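Local coordinates for protein putative amidohydrolase/peptidase (Burkholderia cenocepacia, PDB 4WJB) that probably hydrolyses carbon-nitrogen bonds other than peptide bonds, as a zinc-dependent amidohydrolase of the peptidase M20 family, at residues 67-72 with 77-82; 89-94 with 419-424; 119-124 with 412-417. All coordinates share one frame; numbering follows the deposited sequence.

Interaction 1: residues 67-72 with 77-82; sequences CTVRVD and VFARRA. With EDO (1,2-ethanediol), chain I.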
ATOM      1  N   CYS A  67      40.652  30.152 -22.966  1.00 19.52           N
ATOM      2  CA  CYS A  67      40.842  28.737 -22.652  1.00 18.67           C
ATOM      3  C   CYS A  67      41.103  27.889 -23.893  1.00 19.54           C
ATOM      4  O   CYS A  67      40.617  28.191 -24.978  1.00 19.88           O
ATOM      5  CB  CYS A  67      39.624  28.174 -21.921  1.00 15.19           C
ATOM      6  SG  CYS A  67      39.324  28.905 -20.308  1.00 23.66           S
ATOM      7  N   THR A  68      41.864  26.816 -23.714  1.00 17.52           N
ATOM      8  CA  THR A  68      41.988  25.793 -24.739  1.00 18.86           C
ATOM      9  C   THR A  68      40.977  24.681 -24.460  1.00 18.60           C
ATOM     10  O   THR A  68      41.010  24.052 -23.400  1.00 18.66           O
ATOM     11  CB  THR A  68      43.406  25.201 -24.789  1.00 23.66           C
ATOM     12  OG1 THR A  68      44.351  26.239 -25.085  1.00 25.49           O
ATOM     13  CG2 THR A  68      43.491  24.121 -25.863  1.00 23.67           C
ATOM     14  N   VAL A  69      40.079  24.445 -25.409  1.00 17.29           N
ATOM     15  CA  VAL A  69      39.019  23.459 -25.230  1.00 18.74           C
ATOM     16  C   VAL A  69      39.395  22.113 -25.846  1.00 17.85           C
ATOM     17  O   VAL A  69      39.888  22.054 -26.969  1.00 17.44           O
ATOM     18  CB  VAL A  69      37.688  23.960 -25.849  1.00 20.24           C
ATOM     19  CG1 VAL A  69      36.678  22.828 -25.963  1.00 18.18           C
ATOM     20  CG2 VAL A  69      37.122  25.107 -25.018  1.00 20.47           C
ATOM     21  N   ARG A  70      39.187  21.039 -25.091  1.00 16.62           N
ATOM     22  CA  ARG A  70      39.358  19.690 -25.614  1.00 16.65           C
ATOM     23  C   ARG A  70      38.103  18.883 -25.301  1.00 14.40           C
ATOM     24  O   ARG A  70      37.359  19.220 -24.378  1.00 13.63           O
ATOM     25  CB  ARG A  70      40.603  19.019 -25.023  1.00 15.72           C
ATOM     26  CG  ARG A  70      40.503  18.706 -23.544  1.00 15.14           C
ATOM     27  CD  ARG A  70      41.832  18.202 -22.981  1.00 16.74           C
ATOM     28  NE  ARG A  70      41.696  17.733 -21.604  1.00 18.68           N
ATOM     29  CZ  ARG A  70      41.752  18.519 -20.532  1.00 18.33           C
ATOM     30  NH1 ARG A  70      41.943  19.827 -20.670  1.00 16.92           N
ATOM     31  NH2 ARG A  70      41.616  17.998 -19.317  1.00 16.59           N
ATOM     32  N   VAL A  71      37.861  17.834 -26.082  1.00 13.99           N
ATOM     33  CA  VAL A  71      36.691  16.977 -25.888  1.00 14.76           C
ATOM     34  C   VAL A  71      37.137  15.514 -25.866  1.00 16.14           C
ATOM     35  O   VAL A  71      37.930  15.103 -26.715  1.00 18.38           O
ATOM     36  CB  VAL A  71      35.641  17.188 -27.006  1.00 16.87           C
ATOM     37  CG1 VAL A  71      34.402  16.327 -26.763  1.00 16.15           C
ATOM     38  CG2 VAL A  71      35.256  18.660 -27.127  1.00 16.39           C
ATOM     39  N   ASP A  72      36.651  14.724 -24.907  1.00 15.07           N
ATOM     40  CA  ASP A  72      37.060  13.320 -24.857  1.00 15.37           C
ATOM     41  C   ASP A  72      36.020  12.413 -25.527  1.00 16.42           C
ATOM     42  O   ASP A  72      35.005  12.891 -26.039  1.00 16.26           O
ATOM     43  CB  ASP A  72      37.354  12.868 -23.408  1.00 15.60           C
ATOM     44  CG  ASP A  72      36.110  12.795 -22.514  1.00 17.02           C
ATOM     45  OD1 ASP A  72      34.968  12.695 -23.016  1.00 18.90           O
ATOM     46  OD2 ASP A  72      36.295  12.811 -21.273  1.00 15.78           O
ATOM     47  N   VAL A  77      33.507  17.931 -22.007  1.00 17.19           N
ATOM     48  CA  VAL A  77      34.135  19.135 -22.530  1.00 15.70           C
ATOM     49  C   VAL A  77      35.005  19.757 -21.454  1.00 15.42           C
ATOM     50  O   VAL A  77      34.529  20.020 -20.350  1.00 14.40           O
ATOM     51  CB  VAL A  77      33.082  20.153 -23.012  1.00 17.41           C
ATOM     52  CG1 VAL A  77      33.753  21.370 -23.631  1.00 17.10           C
ATOM     53  CG2 VAL A  77      32.137  19.495 -24.013  1.00 15.50           C
ATOM     54  N   PHE A  78      36.277  19.989 -21.779  1.00 14.57           N
ATOM     55  CA  PHE A  78      37.223  20.583 -20.837  1.00 16.12           C
ATOM     56  C   PHE A  78      37.766  21.894 -21.389  1.00 16.45           C
ATOM     57  O   PHE A  78      38.397  21.908 -22.442  1.00 16.75           O
ATOM     58  CB  PHE A  78      38.400  19.640 -20.548  1.00 16.80           C
ATOM     59  CG  PHE A  78      37.997  18.285 -20.055  1.00 17.94           C
ATOM     60  CD1 PHE A  78      37.696  17.271 -20.951  1.00 17.15           C
ATOM     61  CD2 PHE A  78      37.938  18.016 -18.696  1.00 17.92           C
ATOM     62  CE1 PHE A  78      37.333  16.013 -20.501  1.00 17.03           C
ATOM     63  CE2 PHE A  78      37.571  16.763 -18.240  1.00 17.70           C
ATOM     64  CZ  PHE A  78      37.268  15.760 -19.147  1.00 17.61           C
ATOM     65  N   ALA A  79      37.519  22.987 -20.678  1.00 18.37           N
ATOM     66  CA  ALA A  79      38.088  24.279 -21.045  1.00 17.54           C
ATOM     67  C   ALA A  79      39.265  24.574 -20.135  1.00 15.94           C
ATOM     68  O   ALA A  79      39.083  24.748 -18.933  1.00 16.53           O
ATOM     69  CB  ALA A  79      37.047  25.372 -20.939  1.00 16.51           C
ATOM     70  N   ARG A  80      40.471  24.641 -20.690  1.00 15.94           N
ATOM     71  CA  ARG A  80      41.643  24.792 -19.841  1.00 18.37           C
ATOM     72  C   ARG A  80      42.206  26.205 -19.833  1.00 18.82           C
ATOM     73  O   ARG A  80      42.577  26.742 -20.876  1.00 19.01           O
ATOM     74  CB  ARG A  80      42.748  23.818 -20.259  1.00 18.91           C
ATOM     75  CG  ARG A  80      44.068  24.063 -19.527  1.00 20.21           C
ATOM     76  CD  ARG A  80      45.006  22.868 -19.619  1.00 19.88           C
ATOM     77  NE  ARG A  80      44.482  21.712 -18.892  1.00 19.01           N
ATOM     78  CZ  ARG A  80      45.206  20.649 -18.559  1.00 18.35           C
ATOM     79  NH1 ARG A  80      46.497  20.591 -18.877  1.00 20.33           N
ATOM     80  NH2 ARG A  80      44.645  19.647 -17.895  1.00 19.16           N
ATOM     81  N   ARG A  81      42.276  26.790 -18.643  1.00 18.75           N
ATOM     82  CA  ARG A  81      42.992  28.039 -18.437  1.00 17.58           C
ATOM     83  C   ARG A  81      44.438  27.701 -18.091  1.00 20.97           C
ATOM     84  O   ARG A  81      44.695  27.019 -17.096  1.00 21.84           O
ATOM     85  CB  ARG A  81      42.344  28.871 -17.323  1.00 16.03           C
ATOM     86  CG  ARG A  81      42.931  30.270 -17.186  1.00 18.77           C
ATOM     87  CD  ARG A  81      42.336  31.031 -16.001  1.00 19.92           C
ATOM     88  NE  ARG A  81      42.749  32.435 -16.005  1.00 21.36           N
ATOM     89  CZ  ARG A  81      43.821  32.912 -15.377  1.00 23.29           C
ATOM     90  NH1 ARG A  81      44.608  32.102 -14.679  1.00 22.04           N
ATOM     91  NH2 ARG A  81      44.108  34.209 -15.451  1.00 24.13           N
ATOM     92  N   ALA A  82      45.376  28.165 -18.917  1.00 20.63           N
ATOM     93  CA  ALA A  82      46.786  27.816 -18.765  1.00 21.59           C
ATOM     94  C   ALA A  82      47.320  28.101 -17.360  1.00 23.12           C
ATOM     95  O   ALA A  82      46.859  29.016 -16.677  1.00 24.91           O
ATOM     96  CB  ALA A  82      47.627  28.557 -19.803  1.00 23.64           C
TER
HETATM   97  C1  EDO I 505      46.007  16.412 -18.316  1.00 41.31           C
HETATM   98  O1  EDO I 505      46.321  17.650 -17.664  1.00 38.61           O
HETATM   99  C2  EDO I 505      45.403  16.679 -19.689  1.00 42.46           C
HETATM  100  O2  EDO I 505      44.928  15.440 -20.228  1.00 41.80           O
HETATM  101  O   HOH W   1      45.016  27.107 -22.289  1.00 34.37           O
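Arg70 and Phe78 make the tight part of this strand pair: the guanidinium lies flat against the phenylalanine, planes 9° and centres 4.5 Å apart, with Phe78 CB over the middle of the group, 3.5 Å from Arg70 CZ. With CG between the backbone N and the carbonyl carbon (chi1 68°), the extended Arg70 chain runs back across its partner. Salt bridges from Arg70 NH2 and Arg80 NE to the two carboxylate oxygens of Asp134 hold both arginines, whose planes stand 77° apart; the shared anion probably offsets their like charge. At the ring's edge comes Asp72, its OD2 3.5 Å from Phe78 CE1; the same oxygen is hydrogen-bonded to Asn76.

The strands form an antiparallel beta hairpin, with hydrogen-bonded pairs at Thr68-Arg80 and Arg70-Phe78; Phe78 N donates to Arg70 O at 2.9 Å. On the other face, Val69, Val77 and Ala79 pack against helix 49-64, with Val69 CG1 4.0 Å from Val77 CG1.

The looser side is the Thr68 end, where a water links Thr68 OG1 to Arg80 O, donating to the latter at 2.8 Å. Over the Arg70 face turned from Phe78, an ethanediol, probably from the crystallisation liquor, accepts from Arg80 NH2.

Interaction 2: residues 89-94 with 419-424; sequences APVMTG and QSAQEA. With EDO (1,2-ethanediol), chain J; SO4 (sulfate ion), chain F.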
ATOM      1  N   ALA A  89      49.546  18.717 -12.891  1.00 25.92           N
ATOM      2  CA  ALA A  89      48.197  18.198 -12.701  1.00 25.63           C
ATOM      3  C   ALA A  89      47.226  19.355 -12.499  1.00 22.98           C
ATOM      4  O   ALA A  89      47.493  20.270 -11.718  1.00 23.89           O
ATOM      5  CB  ALA A  89      48.148  17.239 -11.515  1.00 28.24           C
ATOM      6  N   PRO A  90      46.100  19.329 -13.221  1.00 20.55           N
ATOM      7  CA  PRO A  90      45.174  20.461 -13.191  1.00 19.47           C
ATOM      8  C   PRO A  90      44.279  20.483 -11.961  1.00 19.02           C
ATOM      9  O   PRO A  90      44.057  19.453 -11.313  1.00 19.15           O
ATOM     10  CB  PRO A  90      44.333  20.244 -14.448  1.00 19.71           C
ATOM     11  CG  PRO A  90      44.285  18.756 -14.575  1.00 19.65           C
ATOM     12  CD  PRO A  90      45.670  18.297 -14.178  1.00 19.42           C
ATOM     13  N   VAL A  91      43.777  21.671 -11.645  1.00 16.49           N
ATOM     14  CA  VAL A  91      42.621  21.799 -10.779  1.00 18.28           C
ATOM     15  C   VAL A  91      41.401  21.832 -11.687  1.00 18.70           C
ATOM     16  O   VAL A  91      41.374  22.582 -12.663  1.00 18.72           O
ATOM     17  CB  VAL A  91      42.682  23.061  -9.899  1.00 19.73           C
ATOM     18  CG1 VAL A  91      41.373  23.228  -9.119  1.00 21.15           C
ATOM     19  CG2 VAL A  91      43.863  22.969  -8.944  1.00 18.26           C
ATOM     20  N   MET A  92      40.405  21.007 -11.381  1.00 17.35           N
ATOM     21  CA  MET A  92      39.234  20.871 -12.241  1.00 16.38           C
ATOM     22  C   MET A  92      37.979  21.326 -11.506  1.00 17.71           C
ATOM     23  O   MET A  92      37.842  21.109 -10.308  1.00 18.87           O
ATOM     24  CB  MET A  92      39.074  19.420 -12.718  1.00 17.06           C
ATOM     25  CG  MET A  92      37.842  19.169 -13.603  1.00 16.62           C
ATOM     26  SD  MET A  92      37.827  17.549 -14.421  1.00 20.41           S
ATOM     27  CE  MET A  92      37.931  16.445 -13.008  1.00 16.29           C
ATOM     28  N   THR A  93      37.077  21.978 -12.227  1.00 14.52           N
ATOM     29  CA  THR A  93      35.794  22.350 -11.658  1.00 18.45           C
ATOM     30  C   THR A  93      34.738  22.319 -12.744  1.00 19.74           C
ATOM     31  O   THR A  93      35.036  22.511 -13.916  1.00 20.06           O
ATOM     32  CB  THR A  93      35.833  23.744 -10.990  1.00 21.23           C
ATOM     33  OG1 THR A  93      34.608  23.971 -10.282  1.00 25.03           O
ATOM     34  CG2 THR A  93      36.040  24.848 -12.019  1.00 19.08           C
ATOM     35  N   GLY A  94      33.499  22.048 -12.363  1.00 20.54           N
ATOM     36  CA  GLY A  94      32.436  22.013 -13.341  1.00 18.81           C
ATOM     37  C   GLY A  94      31.327  21.083 -12.916  1.00 19.94           C
ATOM     38  O   GLY A  94      31.287  20.615 -11.776  1.00 19.37           O
ATOM     39  N   GLN A 419      43.255  28.767  -4.519  1.00 29.33           N
ATOM     40  CA  GLN A 419      44.179  28.226  -3.522  1.00 30.99           C
ATOM     41  C   GLN A 419      44.821  26.916  -3.988  1.00 30.81           C
ATOM     42  O   GLN A 419      46.031  26.730  -3.861  1.00 31.22           O
ATOM     43  CB  GLN A 419      43.472  28.004  -2.181  1.00 30.88           C
ATOM     44  CG  GLN A 419      44.377  27.390  -1.125  1.00 35.72           C
ATOM     45  CD  GLN A 419      43.687  27.192   0.209  1.00 40.73           C
ATOM     46  OE1 GLN A 419      42.690  27.846   0.511  1.00 43.01           O
ATOM     47  NE2 GLN A 419      44.215  26.279   1.014  1.00 43.36           N
ATOM     48  N   SER A 420      44.010  26.014  -4.535  1.00 29.73           N
ATOM     49  CA  SER A 420      44.500  24.701  -4.940  1.00 32.60           C
ATOM     50  C   SER A 420      45.379  24.772  -6.186  1.00 30.92           C
ATOM     51  O   SER A 420      46.294  23.965  -6.347  1.00 28.81           O
ATOM     52  CB  SER A 420      43.330  23.747  -5.180  1.00 39.01           C
ATOM     53  OG  SER A 420      42.472  24.245  -6.188  1.00 44.29           O
ATOM     54  N   ALA A 421      45.100  25.741  -7.055  1.00 29.56           N
ATOM     55  CA  ALA A 421      45.871  25.935  -8.285  1.00 29.72           C
ATOM     56  C   ALA A 421      47.216  26.609  -8.031  1.00 31.62           C
ATOM     57  O   ALA A 421      48.063  26.680  -8.927  1.00 32.51           O
ATOM     58  CB  ALA A 421      45.065  26.749  -9.290  1.00 28.34           C
ATOM     59  N   GLN A 422      47.412  27.116  -6.819  1.00 34.05           N
ATOM     60  CA  GLN A 422      48.683  27.749  -6.477  1.00 35.95           C
ATOM     61  C   GLN A 422      49.533  26.842  -5.593  1.00 40.82           C
ATOM     62  O   GLN A 422      50.645  27.201  -5.210  1.00 40.36           O
ATOM     63  CB  GLN A 422      48.455  29.093  -5.782  1.00 36.35           C
ATOM     64  CG  GLN A 422      47.663  30.106  -6.598  1.00 37.04           C
ATOM     65  CD  GLN A 422      48.458  30.747  -7.723  1.00 38.01           C
ATOM     66  OE1 GLN A 422      49.319  30.116  -8.342  1.00 39.22           O
ATOM     67  NE2 GLN A 422      48.163  32.012  -7.999  1.00 38.23           N
ATOM     68  N   GLU A 423      49.003  25.665  -5.279  1.00 42.23           N
ATOM     69  CA  GLU A 423      49.736  24.673  -4.501  1.00 47.21           C
ATOM     70  C   GLU A 423      50.809  23.976  -5.334  1.00 51.21           C
ATOM     71  O   GLU A 423      50.538  23.496  -6.436  1.00 51.22           O
ATOM     72  CB  GLU A 423      48.773  23.634  -3.924  1.00 43.89           C
ATOM     73  CG  GLU A 423      47.828  24.188  -2.883  1.00 42.94           C
ATOM     74  CD  GLU A 423      46.921  23.124  -2.299  1.00 39.05           C
ATOM     75  OE1 GLU A 423      46.683  22.104  -2.979  1.00 36.54           O
ATOM     76  OE2 GLU A 423      46.459  23.304  -1.154  1.00 37.60           O
ATOM     77  N   ALA A 424      52.021  23.905  -4.792  1.00 55.56           N
ATOM     78  CA  ALA A 424      53.149  23.316  -5.506  1.00 60.40           C
ATOM     79  C   ALA A 424      53.094  21.789  -5.500  1.00 61.84           C
ATOM     80  O   ALA A 424      53.831  21.130  -6.235  1.00 62.14           O
ATOM     81  CB  ALA A 424      54.461  23.797  -4.905  1.00 64.34           C
ATOM     82  OXT ALA A 424      52.316  21.179  -4.764  1.00 61.60           O
TER
HETATM   83  C1  EDO J 506      34.113  18.483 -10.262  1.00 36.33           C
HETATM   84  O1  EDO J 506      34.781  18.593 -11.520  1.00 34.23           O
HETATM   85  C2  EDO J 506      33.088  17.362 -10.363  1.00 36.63           C
HETATM   86  O2  EDO J 506      32.141  17.688 -11.384  1.00 36.20           O
HETATM   87  S   SO4 F 502      52.494  18.166 -10.012  1.00 39.15           S
HETATM   88  O1  SO4 F 502      52.076  17.424  -8.827  1.00 38.68           O
HETATM   89  O2  SO4 F 502      51.909  17.553 -11.200  1.00 36.11           O
HETATM   90  O3  SO4 F 502      52.065  19.554  -9.911  1.00 40.74           O
HETATM   91  O4  SO4 F 502      53.952  18.165 -10.124  1.00 43.25           O
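A small, buried van der Waals contact joins the start of strand 91-96 to the C-terminal end of helix 403-421, with Val91 meeting Ser420 and Ala421 and no hydrogen bond passing between them. The valine points at the helix and straddles the serine oxygen: Val91 CG1 and CG2 each lie 3.3 Å from Ser420 OG. CG2 also reaches the last turn of the helix, 3.6 Å from Ala421 N and 4.0 Å from Ala421 CB. The hydroxyl is not left without partners by this apolar cover. With OG placed between the backbone N and the carbonyl carbon (chi1 59°), it turns back along its own helix, where its single proton can go to the carbonyl oxygen of either Val417 or Ala416.

Around this point the valine also touches Val417 one turn earlier, while Ala421 rests on Val133 of the neighbouring strand 133-138. Beyond the helix end the chain is fastened by polar contacts instead: Glu423 forms a salt bridge with Arg346 and a hydrogen bond with His197. A C-terminal helix laid over the parallel strands of a central sheet in this way is characteristic of the alpha/beta catalytic domain of M20 peptidases.

Interaction 3: residues 119-124 with 412-417; sequences VRALND and VLLRAV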
ATOM      1  N   VAL A 119      37.152  31.528 -14.257  1.00 17.92           N
ATOM      2  CA  VAL A 119      38.149  31.815 -15.282  1.00 20.12           C
ATOM      3  C   VAL A 119      38.147  33.300 -15.634  1.00 20.12           C
ATOM      4  O   VAL A 119      39.196  33.945 -15.649  1.00 19.64           O
ATOM      5  CB  VAL A 119      37.909  30.982 -16.555  1.00 18.92           C
ATOM      6  CG1 VAL A 119      38.742  31.532 -17.721  1.00 17.60           C
ATOM      7  CG2 VAL A 119      38.245  29.526 -16.294  1.00 16.51           C
ATOM      8  N   ARG A 120      36.961  33.841 -15.898  1.00 19.72           N
ATOM      9  CA  ARG A 120      36.821  35.259 -16.213  1.00 22.35           C
ATOM     10  C   ARG A 120      37.342  36.153 -15.091  1.00 24.87           C
ATOM     11  O   ARG A 120      37.979  37.174 -15.357  1.00 28.06           O
ATOM     12  CB  ARG A 120      35.361  35.596 -16.508  1.00 21.48           C
ATOM     13  CG  ARG A 120      34.856  35.046 -17.828  1.00 20.14           C
ATOM     14  CD  ARG A 120      33.348  35.233 -17.953  1.00 19.77           C
ATOM     15  NE  ARG A 120      32.869  34.908 -19.293  1.00 19.95           N
ATOM     16  CZ  ARG A 120      31.595  34.976 -19.664  1.00 20.18           C
ATOM     17  NH1 ARG A 120      30.668  35.351 -18.791  1.00 22.79           N
ATOM     18  NH2 ARG A 120      31.251  34.675 -20.908  1.00 18.22           N
ATOM     19  N   ALA A 121      37.083  35.766 -13.844  1.00 23.75           N
ATOM     20  CA  ALA A 121      37.502  36.568 -12.694  1.00 24.94           C
ATOM     21  C   ALA A 121      39.018  36.550 -12.534  1.00 24.47           C
ATOM     22  O   ALA A 121      39.621  37.563 -12.195  1.00 26.64           O
ATOM     23  CB  ALA A 121      36.834  36.073 -11.423  1.00 23.75           C
ATOM     24  N   LEU A 122      39.625  35.391 -12.769  1.00 22.34           N
ATOM     25  CA  LEU A 122      41.078  35.279 -12.746  1.00 24.29           C
ATOM     26  C   LEU A 122      41.699  36.135 -13.854  1.00 25.76           C
ATOM     27  O   LEU A 122      42.732  36.772 -13.650  1.00 28.24           O
ATOM     28  CB  LEU A 122      41.505  33.816 -12.885  1.00 23.57           C
ATOM     29  CG  LEU A 122      41.229  32.936 -11.664  1.00 25.70           C
ATOM     30  CD1 LEU A 122      41.484  31.468 -11.982  1.00 24.95           C
ATOM     31  CD2 LEU A 122      42.075  33.396 -10.479  1.00 27.69           C
ATOM     32  N   ASN A 123      41.057  36.152 -15.020  1.00 25.92           N
ATOM     33  CA  ASN A 123      41.500  36.997 -16.127  1.00 25.22           C
ATOM     34  C   ASN A 123      41.448  38.486 -15.771  1.00 25.72           C
ATOM     35  O   ASN A 123      42.398  39.223 -16.025  1.00 28.18           O
ATOM     36  CB  ASN A 123      40.652  36.745 -17.377  1.00 22.10           C
ATOM     37  CG  ASN A 123      40.971  35.420 -18.052  1.00 22.25           C
ATOM     38  OD1 ASN A 123      41.947  34.745 -17.714  1.00 21.94           O
ATOM     39  ND2 ASN A 123      40.152  35.051 -19.030  1.00 20.72           N
ATOM     40  N   ASP A 124      40.333  38.919 -15.187  1.00 24.04           N
ATOM     41  CA  ASP A 124      40.152  40.324 -14.826  1.00 27.62           C
ATOM     42  C   ASP A 124      41.204  40.795 -13.833  1.00 29.42           C
ATOM     43  O   ASP A 124      41.620  41.952 -13.861  1.00 28.21           O
ATOM     44  CB  ASP A 124      38.760  40.560 -14.238  1.00 27.28           C
ATOM     45  CG  ASP A 124      37.664  40.482 -15.278  1.00 30.42           C
ATOM     46  OD1 ASP A 124      37.990  40.367 -16.479  1.00 32.16           O
ATOM     47  OD2 ASP A 124      36.477  40.549 -14.895  1.00 33.78           O
ATOM     48  N   VAL A 412      33.135  31.492  -3.419  1.00 22.71           N
ATOM     49  CA  VAL A 412      33.778  30.403  -2.690  1.00 21.00           C
ATOM     50  C   VAL A 412      34.548  29.492  -3.655  1.00 21.13           C
ATOM     51  O   VAL A 412      35.688  29.116  -3.380  1.00 21.96           O
ATOM     52  CB  VAL A 412      32.747  29.569  -1.888  1.00 23.39           C
ATOM     53  CG1 VAL A 412      33.410  28.345  -1.268  1.00 21.00           C
ATOM     54  CG2 VAL A 412      32.090  30.430  -0.810  1.00 20.46           C
ATOM     55  N   LEU A 413      33.929  29.155  -4.787  1.00 20.48           N
ATOM     56  CA  LEU A 413      34.586  28.341  -5.814  1.00 20.00           C
ATOM     57  C   LEU A 413      35.857  29.015  -6.327  1.00 21.75           C
ATOM     58  O   LEU A 413      36.894  28.372  -6.497  1.00 22.56           O
ATOM     59  CB  LEU A 413      33.649  28.076  -7.000  1.00 16.52           C
ATOM     60  CG  LEU A 413      34.302  27.202  -8.084  1.00 16.11           C
ATOM     61  CD1 LEU A 413      34.491  25.775  -7.556  1.00 15.71           C
ATOM     62  CD2 LEU A 413      33.520  27.194  -9.392  1.00 19.19           C
ATOM     63  N   LEU A 414      35.759  30.313  -6.584  1.00 21.87           N
ATOM     64  CA  LEU A 414      36.905  31.096  -7.034  1.00 24.05           C
ATOM     65  C   LEU A 414      38.080  30.979  -6.065  1.00 25.63           C
ATOM     66  O   LEU A 414      39.201  30.698  -6.477  1.00 24.85           O
ATOM     67  CB  LEU A 414      36.509  32.563  -7.207  1.00 26.48           C
ATOM     68  CG  LEU A 414      37.657  33.553  -7.434  1.00 27.82           C
ATOM     69  CD1 LEU A 414      38.457  33.209  -8.692  1.00 28.88           C
ATOM     70  CD2 LEU A 414      37.140  34.988  -7.491  1.00 28.31           C
ATOM     71  N   ARG A 415      37.823  31.180  -4.776  1.00 22.03           N
ATOM     72  CA  ARG A 415      38.899  31.147  -3.789  1.00 30.89           C
ATOM     73  C   ARG A 415      39.449  29.747  -3.574  1.00 27.47           C
ATOM     74  O   ARG A 415      40.647  29.571  -3.390  1.00 24.88           O
ATOM     75  CB  ARG A 415      38.422  31.733  -2.459  1.00 39.20           C
ATOM     76  CG  ARG A 415      37.947  33.164  -2.582  1.00 42.94           C
ATOM     77  CD  ARG A 415      39.073  34.144  -2.283  1.00 47.13           C
ATOM     78  NE  ARG A 415      39.035  34.568  -0.884  1.00 49.42           N
ATOM     79  CZ  ARG A 415      38.753  35.805  -0.480  1.00 50.32           C
ATOM     80  NH1 ARG A 415      38.723  36.080   0.815  1.00 53.79           N
ATOM     81  NH2 ARG A 415      38.510  36.773  -1.361  1.00 48.46           N
ATOM     82  N   ALA A 416      38.563  28.754  -3.577  1.00 27.34           N
ATOM     83  CA  ALA A 416      38.973  27.360  -3.450  1.00 26.80           C
ATOM     84  C   ALA A 416      39.861  26.932  -4.620  1.00 25.43           C
ATOM     85  O   ALA A 416      40.930  26.348  -4.422  1.00 22.74           O
ATOM     86  CB  ALA A 416      37.750  26.453  -3.353  1.00 24.53           C
ATOM     87  N   VAL A 417      39.401  27.215  -5.836  1.00 21.80           N
ATOM     88  CA  VAL A 417      40.135  26.849  -7.043  1.00 22.33           C
ATOM     89  C   VAL A 417      41.470  27.568  -7.075  1.00 23.77           C
ATOM     90  O   VAL A 417      42.508  26.971  -7.378  1.00 26.54           O
ATOM     91  CB  VAL A 417      39.334  27.178  -8.318  1.00 23.40           C
ATOM     92  CG1 VAL A 417      40.239  27.141  -9.551  1.00 25.93           C
ATOM     93  CG2 VAL A 417      38.166  26.216  -8.463  1.00 24.86           C
TER
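Apolar contact alone joins these two helical segments, and Leu414 carries it from one side by dividing its two methyl groups between neighbouring residues of the other helix. Leu414 CD2 lies 4.1 Å from Ala121 CB, while Leu414 CD1 meets the branched end of Leu122, 4.0 Å from CD2 and 4.1 Å from CG. The two leucine side chains slide past each other in opposite directions, so that they touch alongside, through methyl and methine groups. Leu414 points at the opposite helix, and its CG anti to the backbone N (chi1 170°) carries the branch toward that helix. The first bond of the Leu122 side chain runs beside the interface, and its branched end comes nearer the other leucine. Ala121 points toward the other helix and offers a single methyl group. Its CA is still 7.9 Å from that of Leu414, the closest CA pair between the segments, and the longer leucine does most of the bridging.

The helices concerned, 109-124 and 403-421, belong to the alpha/beta catalytic domain of the M20 fold, where helices pack against a central sheet. Here the last turns of the first meet the middle of the second. Toward the sheet, Leu413 rests on Thr93 of strand 91-96, while Leu122 also touches Arg81 of strand 77-81.

Polar interactions lie within each helix or lead away from the interface. Backbone bonds such as Asn123 N to Val119 O, 3.0 Å, and Val417 N to Leu413 O, 2.8 Å, keep each helix regular. Off the interface, Asn123 hydrogen-bonds with Arg81 and with the carbonyl of Ala65, Asp124 forms a salt bridge with Arg23, and Arg120 makes a cation-pi contact with Trp61.

Chemistry follows place in this domain. Interaction 1, partly buried, combines a ladder of backbone bonds with charged and aromatic side chains; interactions 2 and 3 are small, wholly buried and apolar across their segments. The latter two share helix 403-421, which presents one part of its surface to strand 91-96 and another to helix 109-124, so that strand and helix also meet between the two contacts. Interaction 1 meets both: Phe78 packs on Met92 and Arg80 on Pro90 toward interaction 2, while Cys67 touches Val119 toward interaction 3. The hairpin, strand and two helices thus form one continuous packed region.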